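Local coordinates for protein nuclear hormone receptor FTZ-F1 (Drosophila melanogaster, PDB 2XHS) that acts as a nuclear hormone receptor in transcription, binding a Fushi tarazu peptide through its ligand-binding domain, at residues 70-73 with 74-77; 79-82 with 83-87; 86-89 with 90-94; 175-178 with 179-183. All coordinates share one frame; numbering follows the deposited sequence.

Interaction 1: residues 70-73 with 74-77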
loop_
_atom_site.group_PDB
_atom_site.type_symbol
_atom_site.label_atom_id
_atom_site.label_comp_id
_atom_site.label_asym_id
_atom_site.label_seq_id
_atom_site.Cartn_x
_atom_site.Cartn_y
_atom_site.Cartn_z
ATOM N N VAL A 70 -10.308 -7.637 9.912
ATOM C CA VAL A 70 -10.933 -8.727 10.588
ATOM C C VAL A 70 -9.900 -9.659 11.145
ATOM O O VAL A 70 -10.038 -10.149 12.243
ATOM C CB VAL A 70 -11.865 -9.458 9.643
ATOM C CG1 VAL A 70 -11.246 -9.537 8.304
ATOM C CG2 VAL A 70 -12.139 -10.815 10.156
ATOM N N PHE A 71 -8.887 -9.962 10.366
ATOM C CA PHE A 71 -7.847 -10.862 10.801
ATOM C C PHE A 71 -6.941 -10.391 11.901
ATOM O O PHE A 71 -6.545 -11.140 12.751
ATOM C CB PHE A 71 -7.042 -11.255 9.615
ATOM C CG PHE A 71 -7.857 -11.805 8.544
ATOM C CD1 PHE A 71 -8.127 -13.130 8.503
ATOM C CD2 PHE A 71 -8.380 -11.001 7.597
ATOM C CE1 PHE A 71 -8.882 -13.641 7.522
ATOM C CE2 PHE A 71 -9.137 -11.508 6.621
ATOM C CZ PHE A 71 -9.392 -12.830 6.581
ATOM N N PHE A 72 -6.586 -9.131 11.859
ATOM C CA PHE A 72 -5.715 -8.573 12.847
ATOM C C PHE A 72 -6.363 -8.626 14.177
ATOM O O PHE A 72 -5.721 -8.772 15.171
ATOM C CB PHE A 72 -5.409 -7.143 12.523
ATOM C CG PHE A 72 -4.073 -6.941 11.948
ATOM C CD1 PHE A 72 -3.639 -7.702 10.925
ATOM C CD2 PHE A 72 -3.257 -5.974 12.426
ATOM C CE1 PHE A 72 -2.431 -7.505 10.419
ATOM C CE2 PHE A 72 -2.059 -5.791 11.906
ATOM C CZ PHE A 72 -1.650 -6.549 10.903
ATOM N N LYS A 73 -7.665 -8.549 14.193
ATOM C CA LYS A 73 -8.364 -8.437 15.433
ATOM C C LYS A 73 -8.016 -9.620 16.292
ATOM O O LYS A 73 -7.946 -9.528 17.502
ATOM C CB LYS A 73 -9.855 -8.400 15.171
ATOM C CG LYS A 73 -10.267 -7.282 14.247
ATOM C CD LYS A 73 -11.742 -6.968 14.383
ATOM C CE LYS A 73 -11.994 -5.486 14.192
ATOM N NZ LYS A 73 -13.410 -5.164 13.896
ATOM N N ASP A 74 -7.759 -10.733 15.656
ATOM C CA ASP A 74 -7.537 -11.963 16.353
ATOM C C ASP A 74 -6.092 -12.121 16.632
ATOM O O ASP A 74 -5.634 -13.181 16.967
ATOM C CB ASP A 74 -7.985 -13.106 15.489
ATOM C CG ASP A 74 -9.408 -12.996 15.126
ATOM O OD1 ASP A 74 -10.050 -12.070 15.629
ATOM O OD2 ASP A 74 -9.895 -13.848 14.381
ATOM N N LEU A 75 -5.367 -11.039 16.531
ATOM C CA LEU A 75 -3.947 -11.121 16.629
ATOM C C LEU A 75 -3.394 -10.250 17.699
ATOM O O LEU A 75 -3.919 -9.197 17.986
ATOM C CB LEU A 75 -3.360 -10.692 15.311
ATOM C CG LEU A 75 -3.095 -11.852 14.402
ATOM C CD1 LEU A 75 -2.458 -11.366 13.169
ATOM C CD2 LEU A 75 -2.180 -12.739 15.134
ATOM N N LYS A 76 -2.303 -10.701 18.283
ATOM C CA LYS A 76 -1.620 -9.917 19.274
ATOM C C LYS A 76 -0.720 -8.883 18.672
ATOM O O LYS A 76 -0.244 -9.010 17.577
ATOM C CB LYS A 76 -0.875 -10.789 20.270
ATOM C CG LYS A 76 -1.745 -11.171 21.451
ATOM C CD LYS A 76 -0.954 -11.280 22.744
ATOM C CE LYS A 76 -1.829 -11.685 23.913
ATOM N NZ LYS A 76 -1.083 -11.588 25.183
ATOM N N VAL A 77 -0.470 -7.851 19.429
ATOM C CA VAL A 77 0.223 -6.743 18.896
ATOM C C VAL A 77 1.563 -7.128 18.428
ATOM O O VAL A 77 2.003 -6.678 17.419
ATOM C CB VAL A 77 0.401 -5.708 19.928
ATOM C CG1 VAL A 77 1.279 -4.649 19.393
ATOM C CG2 VAL A 77 -0.922 -5.142 20.276
#
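F71 and F72 each offer a backbone carbonyl to the residue three places on, D74 N to F71 O at 3.2 Å and L75 N to F72 O at 2.7 Å, giving two overlapping turns before the chain straightens through L75. Turns of this kind show how a chain can leave a helical path, redirect itself and start the next helix within a few residues. The D74 carboxylate folds back over the bend: with CG anti to its own carbonyl carbon (chi1 -59°), the OD1 branch comes within 3.7 Å of K73 CB, flanking the lysine at its root. The lysine chain runs off elsewhere, its NZ 7.9 Å from D74 OD1, and the pair forms no salt bridge. On the apolar side, L75 reaches F72 with one methyl, CD1 lying 4.5 Å from CD1 of the ring and approaching it obliquely. That loose touch is extended by helix 77-102, where L83 and L84 also meet the F72 ring and L83 packs against L75. F71 turns to a different neighbour, resting on M14 and F18 of helix 13-20. K76 then takes the N-cap position of helix 77-102. The sequence from F72 through this helix start, with its spaced phenylalanine, leucine and Asp-Gln pair, fits the signature motif of nuclear receptor ligand-binding domains, in which such a connection joins two successive helices.

Interaction 2: residues 79-82 with 83-87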
loop_
_atom_site.group_PDB
_atom_site.type_symbol
_atom_site.label_atom_id
_atom_site.label_comp_id
_atom_site.label_asym_id
_atom_site.label_seq_id
_atom_site.Cartn_x
_atom_site.Cartn_y
_atom_site.Cartn_z
ATOM N N ASP A 79 2.614 -9.682 17.134
ATOM C CA ASP A 79 2.453 -10.288 15.841
ATOM C C ASP A 79 2.031 -9.308 14.773
ATOM O O ASP A 79 2.495 -9.355 13.668
ATOM C CB ASP A 79 1.461 -11.429 15.941
ATOM C CG ASP A 79 2.128 -12.757 16.112
ATOM O OD1 ASP A 79 3.327 -12.855 15.850
ATOM O OD2 ASP A 79 1.454 -13.712 16.502
ATOM N N GLN A 80 1.117 -8.431 15.111
ATOM C CA GLN A 80 0.668 -7.456 14.170
ATOM C C GLN A 80 1.793 -6.562 13.803
ATOM O O GLN A 80 1.943 -6.202 12.686
ATOM C CB GLN A 80 -0.410 -6.610 14.784
ATOM C CG GLN A 80 -1.406 -7.372 15.527
ATOM C CD GLN A 80 -2.474 -6.499 16.017
ATOM O OE1 GLN A 80 -2.232 -5.392 16.402
ATOM N NE2 GLN A 80 -3.661 -6.997 16.037
HETATM N N MSE A 81 2.593 -6.188 14.770
HETATM C CA MSE A 81 3.676 -5.290 14.495
HETATM C C MSE A 81 4.614 -5.905 13.517
HETATM O O MSE A 81 5.069 -5.274 12.633
HETATM C CB MSE A 81 4.426 -5.015 15.769
HETATM C CG MSE A 81 3.669 -4.198 16.732
HETATM SE SE MSE A 81 4.709 -3.859 18.231
HETATM C CE MSE A 81 6.176 -3.141 17.396
ATOM N N LYS A 82 4.917 -7.161 13.674
ATOM C CA LYS A 82 5.835 -7.793 12.775
ATOM C C LYS A 82 5.350 -7.856 11.365
ATOM O O LYS A 82 6.113 -7.744 10.450
ATOM C CB LYS A 82 6.130 -9.184 13.265
ATOM C CG LYS A 82 6.898 -9.202 14.540
ATOM C CD LYS A 82 7.365 -10.577 14.838
ATOM C CE LYS A 82 7.697 -10.728 16.291
ATOM N NZ LYS A 82 6.631 -11.508 16.952
ATOM N N LEU A 83 4.073 -8.103 11.193
ATOM C CA LEU A 83 3.498 -8.178 9.878
ATOM C C LEU A 83 3.533 -6.874 9.171
ATOM O O LEU A 83 3.827 -6.818 8.022
ATOM C CB LEU A 83 2.069 -8.646 9.975
ATOM C CG LEU A 83 1.798 -10.103 10.249
ATOM C CD1 LEU A 83 0.363 -10.210 10.437
ATOM C CD2 LEU A 83 2.194 -10.891 9.092
ATOM N N LEU A 84 3.172 -5.829 9.869
ATOM C CA LEU A 84 3.196 -4.497 9.345
ATOM C C LEU A 84 4.584 -4.045 9.031
ATOM O O LEU A 84 4.807 -3.386 8.067
ATOM C CB LEU A 84 2.589 -3.559 10.347
ATOM C CG LEU A 84 1.090 -3.487 10.465
ATOM C CD1 LEU A 84 0.792 -2.870 11.760
ATOM C CD2 LEU A 84 0.569 -2.623 9.409
ATOM N N GLN A 85 5.526 -4.389 9.874
ATOM C CA GLN A 85 6.898 -4.013 9.669
ATOM C C GLN A 85 7.452 -4.613 8.436
ATOM O O GLN A 85 8.289 -4.046 7.811
ATOM C CB GLN A 85 7.740 -4.463 10.826
ATOM C CG GLN A 85 7.928 -3.437 11.874
ATOM C CD GLN A 85 8.425 -4.001 13.142
ATOM O OE1 GLN A 85 8.309 -3.386 14.171
ATOM N NE2 GLN A 85 8.988 -5.167 13.083
ATOM N N HIS A 86 7.044 -5.819 8.130
ATOM C CA HIS A 86 7.531 -6.508 6.967
ATOM C C HIS A 86 7.138 -5.947 5.636
ATOM O O HIS A 86 7.924 -5.892 4.727
ATOM C CB HIS A 86 7.077 -7.942 7.029
ATOM C CG HIS A 86 7.806 -8.840 6.094
ATOM N ND1 HIS A 86 7.199 -9.448 5.026
ATOM C CD2 HIS A 86 9.092 -9.234 6.062
ATOM C CE1 HIS A 86 8.077 -10.176 4.377
ATOM N NE2 HIS A 86 9.234 -10.062 4.985
ATOM N N SER A 87 5.887 -5.593 5.486
ATOM C CA SER A 87 5.413 -5.181 4.204
ATOM C C SER A 87 4.861 -3.832 4.084
ATOM O O SER A 87 4.053 -3.646 3.268
ATOM C CB SER A 87 4.360 -6.122 3.727
ATOM O OG SER A 87 3.814 -6.777 4.824
#
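M81 and Q85 lie side by side on one flank of helix 77-102, pointing the same way, and their meeting illustrates how neighbours one turn apart can build a surface. The selenomethionine bends at its end, chi3 54°, which brings the CE methyl 3.9 Å from OE1 of Q85. Q85 continues extended past CG and lays its chain along the turn, with CG 3.5 Å from M81 O. The backbone of the turn is held by Q85 N to M81 O at 2.9 Å and L84 N to Q80 O at 3.1 Å, the latter almost straight at 172°. The tight side is the buried one. L83 sets CG 3.6 Å from D79 O and also packs on I167, while L84 covers Q80 O with its CG and CD1 carbons. The opposite character appears at H86, whose CB stays near K82 O while the imidazole leads off to the exposed surface. Replacing Q85 by alanine would probably remove the M81 methyl's neighbour OE1 along the helix and the contact with A241, leaving the end of M81 less restrained. The charges look mainly outside the two segments: K82 NZ makes only a long salt bridge, 3.7 Å, to D79 OD1, and its firmer partner is G166 O, whereas D79 OD2 accepts from N169 N. The chemistry implies that the bound peptide meets the helix largely through carbon contacts at Q80, M81 and L84, while D79 and K82 turn their charges to the 166-169 loop.

Interaction 3: residues 86-89 with 90-94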
loop_
_atom_site.group_PDB
_atom_site.type_symbol
_atom_site.label_atom_id
_atom_site.label_comp_id
_atom_site.label_asym_id
_atom_site.label_seq_id
_atom_site.Cartn_x
_atom_site.Cartn_y
_atom_site.Cartn_z
ATOM N N HIS A 86 7.044 -5.819 8.130
ATOM C CA HIS A 86 7.531 -6.508 6.967
ATOM C C HIS A 86 7.138 -5.947 5.636
ATOM O O HIS A 86 7.924 -5.892 4.727
ATOM C CB HIS A 86 7.077 -7.942 7.029
ATOM C CG HIS A 86 7.806 -8.840 6.094
ATOM N ND1 HIS A 86 7.199 -9.448 5.026
ATOM C CD2 HIS A 86 9.092 -9.234 6.062
ATOM C CE1 HIS A 86 8.077 -10.176 4.377
ATOM N NE2 HIS A 86 9.234 -10.062 4.985
ATOM N N SER A 87 5.887 -5.593 5.486
ATOM C CA SER A 87 5.413 -5.181 4.204
ATOM C C SER A 87 4.861 -3.832 4.084
ATOM O O SER A 87 4.053 -3.646 3.268
ATOM C CB SER A 87 4.360 -6.122 3.727
ATOM O OG SER A 87 3.814 -6.777 4.824
ATOM N N TRP A 88 5.253 -2.873 4.874
ATOM C CA TRP A 88 4.672 -1.563 4.712
ATOM C C TRP A 88 5.027 -0.999 3.386
ATOM O O TRP A 88 4.256 -0.345 2.769
ATOM C CB TRP A 88 5.126 -0.630 5.810
ATOM C CG TRP A 88 6.543 -0.488 5.880
ATOM C CD1 TRP A 88 7.377 -1.277 6.529
ATOM C CD2 TRP A 88 7.325 0.515 5.277
ATOM N NE1 TRP A 88 8.635 -0.849 6.388
ATOM C CE2 TRP A 88 8.632 0.266 5.619
ATOM C CE3 TRP A 88 7.041 1.609 4.480
ATOM C CZ2 TRP A 88 9.650 1.041 5.192
ATOM C CZ3 TRP A 88 8.042 2.371 4.067
ATOM C CH2 TRP A 88 9.331 2.103 4.427
ATOM N N SER A 89 6.244 -1.247 2.979
ATOM C CA SER A 89 6.746 -0.784 1.730
ATOM C C SER A 89 5.990 -1.425 0.640
ATOM O O SER A 89 5.694 -0.821 -0.325
ATOM C CB SER A 89 8.203 -1.131 1.605
ATOM O OG SER A 89 8.457 -2.365 2.198
ATOM N N ASP A 90 5.686 -2.682 0.793
ATOM C CA ASP A 90 4.992 -3.400 -0.219
ATOM C C ASP A 90 3.626 -2.886 -0.482
ATOM O O ASP A 90 3.203 -2.859 -1.591
ATOM C CB ASP A 90 4.913 -4.846 0.164
ATOM C CG ASP A 90 5.994 -5.643 -0.431
ATOM O OD1 ASP A 90 7.117 -5.524 0.026
ATOM O OD2 ASP A 90 5.719 -6.402 -1.350
HETATM N N MSE A 91 2.908 -2.528 0.553
HETATM C CA MSE A 91 1.599 -1.964 0.398
HETATM C C MSE A 91 1.575 -0.640 -0.256
HETATM O O MSE A 91 0.689 -0.350 -0.978
HETATM C CB MSE A 91 0.854 -1.928 1.690
HETATM C CG MSE A 91 -0.280 -2.885 1.723
HETATM SE SE MSE A 91 -0.221 -3.916 3.293
HETATM C CE MSE A 91 -0.052 -2.647 4.626
ATOM N N LEU A 92 2.545 0.191 -0.010
ATOM C CA LEU A 92 2.497 1.495 -0.575
ATOM C C LEU A 92 2.513 1.489 -2.060
ATOM O O LEU A 92 1.873 2.279 -2.676
ATOM C CB LEU A 92 3.657 2.311 -0.082
ATOM C CG LEU A 92 3.663 2.642 1.382
ATOM C CD1 LEU A 92 4.705 3.637 1.605
ATOM C CD2 LEU A 92 2.356 3.201 1.758
ATOM N N VAL A 93 3.294 0.617 -2.640
ATOM C CA VAL A 93 3.388 0.510 -4.067
ATOM C C VAL A 93 2.091 0.083 -4.689
ATOM O O VAL A 93 1.607 0.673 -5.610
ATOM C CB VAL A 93 4.441 -0.525 -4.372
ATOM C CG1 VAL A 93 4.558 -0.774 -5.818
ATOM C CG2 VAL A 93 5.735 -0.077 -3.844
ATOM N N LEU A 94 1.509 -0.946 -4.133
ATOM C CA LEU A 94 0.251 -1.427 -4.595
ATOM C C LEU A 94 -0.804 -0.379 -4.432
ATOM O O LEU A 94 -1.604 -0.171 -5.282
ATOM C CB LEU A 94 -0.120 -2.636 -3.787
ATOM C CG LEU A 94 -1.430 -3.301 -4.148
ATOM C CD1 LEU A 94 -1.251 -4.168 -5.292
ATOM C CD2 LEU A 94 -1.860 -4.080 -2.999
#
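M91 N donates to S87 O at 3.2 Å with an angle of 160°, a sound backbone bond in this central part of helix 77-102. The next amide, L92 N, lies between two carbonyls, W88 O and S89 O, both 3.3 Å away and both weakly bonded. Side chains show the general rule that one helix can serve several layers at once. The W88 indole receives S89 CB over the centre of one face, 4.0 Å above the plane, while L92 brings its CD1 methyl to the ring edge, 4.2 Å from CE3. Helix 47-67 adds Q62 to both W88 and L92, and M238 and L239 also touch the indole. OG of S89 sits between its backbone N and carbonyl carbon, chi1 36°, and bonds to OE2 of E217. Next to it, D90 CB touches CB of S87 at 3.8 Å, and D90 accepts from ND1 of H210 through OD1. The buried S89 hydroxyl and D90 OD1 thus find partners on helix 198-224, and the chemistry implies that paired hydrogen bonds, together with the close packing round the indole, probably fix how these helices sit against one another.

Interaction 4: residues 175-178 with 179-183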
loop_
_atom_site.group_PDB
_atom_site.type_symbol
_atom_site.label_atom_id
_atom_site.label_comp_id
_atom_site.label_asym_id
_atom_site.label_seq_id
_atom_site.Cartn_x
_atom_site.Cartn_y
_atom_site.Cartn_z
ATOM N N GLU A 175 -4.223 -19.123 7.820
ATOM C CA GLU A 175 -5.588 -19.343 7.450
ATOM C C GLU A 175 -6.165 -18.185 6.702
ATOM O O GLU A 175 -6.766 -18.340 5.667
ATOM C CB GLU A 175 -6.400 -19.562 8.702
ATOM C CG GLU A 175 -6.208 -20.903 9.315
ATOM C CD GLU A 175 -7.006 -21.072 10.567
ATOM O OE1 GLU A 175 -7.707 -20.123 10.937
ATOM O OE2 GLU A 175 -6.927 -22.143 11.184
ATOM N N GLY A 176 -5.932 -16.999 7.212
ATOM C CA GLY A 176 -6.419 -15.824 6.556
ATOM C C GLY A 176 -5.807 -15.670 5.203
ATOM O O GLY A 176 -6.459 -15.333 4.267
ATOM N N HIS A 177 -4.529 -15.908 5.094
ATOM C CA HIS A 177 -3.918 -15.754 3.821
ATOM C C HIS A 177 -4.563 -16.736 2.919
ATOM O O HIS A 177 -4.862 -16.454 1.801
ATOM C CB HIS A 177 -2.449 -16.068 3.943
ATOM C CG HIS A 177 -1.687 -15.895 2.678
ATOM N ND1 HIS A 177 -1.589 -16.879 1.734
ATOM C CD2 HIS A 177 -0.983 -14.851 2.204
ATOM C CE1 HIS A 177 -0.852 -16.455 0.734
ATOM N NE2 HIS A 177 -0.476 -15.223 0.991
ATOM N N ASP A 178 -4.762 -17.929 3.412
ATOM C CA ASP A 178 -5.327 -18.977 2.618
ATOM C C ASP A 178 -6.751 -18.756 2.176
ATOM O O ASP A 178 -7.131 -19.160 1.112
ATOM C CB ASP A 178 -5.069 -20.315 3.242
ATOM C CG ASP A 178 -3.678 -20.770 3.003
ATOM O OD1 ASP A 178 -3.004 -20.191 2.155
ATOM O OD2 ASP A 178 -3.239 -21.717 3.640
ATOM N N ASN A 179 -7.551 -18.137 3.012
ATOM C CA ASN A 179 -8.896 -17.780 2.644
ATOM C C ASN A 179 -8.996 -16.777 1.571
ATOM O O ASN A 179 -9.764 -16.896 0.667
ATOM C CB ASN A 179 -9.543 -17.125 3.810
ATOM C CG ASN A 179 -10.249 -18.070 4.638
ATOM O OD1 ASN A 179 -11.390 -17.862 4.961
ATOM N ND2 ASN A 179 -9.593 -19.143 5.001
ATOM N N VAL A 180 -8.221 -15.744 1.720
ATOM C CA VAL A 180 -8.215 -14.660 0.802
ATOM C C VAL A 180 -7.784 -15.116 -0.555
ATOM O O VAL A 180 -8.289 -14.654 -1.534
ATOM C CB VAL A 180 -7.308 -13.597 1.307
ATOM C CG1 VAL A 180 -7.335 -12.449 0.406
ATOM C CG2 VAL A 180 -7.774 -13.190 2.638
ATOM N N GLN A 181 -6.851 -16.037 -0.618
ATOM C CA GLN A 181 -6.408 -16.523 -1.887
ATOM C C GLN A 181 -7.546 -17.171 -2.573
ATOM O O GLN A 181 -7.758 -17.013 -3.748
ATOM C CB GLN A 181 -5.391 -17.597 -1.664
ATOM C CG GLN A 181 -4.028 -17.107 -1.612
ATOM C CD GLN A 181 -3.055 -18.150 -1.969
ATOM O OE1 GLN A 181 -2.142 -17.909 -2.736
ATOM N NE2 GLN A 181 -3.228 -19.323 -1.418
ATOM N N ALA A 182 -8.265 -17.952 -1.821
ATOM C CA ALA A 182 -9.385 -18.648 -2.337
ATOM C C ALA A 182 -10.462 -17.711 -2.760
ATOM O O ALA A 182 -11.085 -17.899 -3.754
ATOM C CB ALA A 182 -9.878 -19.520 -1.323
ATOM N N ALA A 183 -10.714 -16.705 -1.968
ATOM C CA ALA A 183 -11.736 -15.770 -2.311
ATOM C C ALA A 183 -11.355 -15.074 -3.576
ATOM O O ALA A 183 -12.187 -14.798 -4.389
ATOM C CB ALA A 183 -11.919 -14.794 -1.218
#
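E175 O accepts twice from N179 in a regular alpha-helical turn of helix 170-191, part of the layered helical fold of a nuclear receptor ligand-binding domain. The backbone bonds come first: N179 N reaches E175 O at 2.8 Å, V180 N reaches G176 O at 3.1 Å, and Q181 N follows to H177 O. The side-chain bond is a supplement, since ND2 of N179 also turns to E175 O, 3.0 Å away, a weak bond that folds the amide back onto the helix. Apolar contact comes from V180, which meets C153 and L157 of helix 148-159; its CG2 methyl also lies beside G176 O. Contacts between flat polar groups form a second set, with H177 and Q181 also touching L157. The H177 ring has CG anti to the backbone N, chi1 -178°, which swings CE1 towards the Q181 amide carbon CD, 3.9 Å away and oblique to the ring, the two planes 44° apart. D178 and Q181 instead run alongside each other, their planes 25° apart. Trading Q181 for an alanine would probably strip the H177 imidazole of this amide neighbour, leaving the ring freer to turn, and would remove the side-chain contact with D178. The latter meeting is no hydrogen bond: Q181 NE2 comes to 3.7 Å from D178 OD1, the oxygen that also lies in plane at the edge of the H177 ring.

Interactions 2 and 3 are successive turns of helix 77-102, sharing H86 and S87, their centres 11 Å apart; a weak bond from S87 OG back to L83 O spans the join. Interaction 1 leads into that helix: Q80 NE2 lies 2.9 Å from F72 O, a weak hydrogen bond, and F72 CE1 lies 3.9 Å from L83 CD1. Interaction 1 also meets interaction 4, where F71 packs on G176 and V180. Interactions 2 and 4 do not meet, their nearest atoms about 9 Å apart, so 70-77 bridges them. The bound peptide touches V77 in interaction 1 and Q80, M81 and L84 in interaction 2, while the centre of interaction 3 lies about 5 Å from the chain's centre.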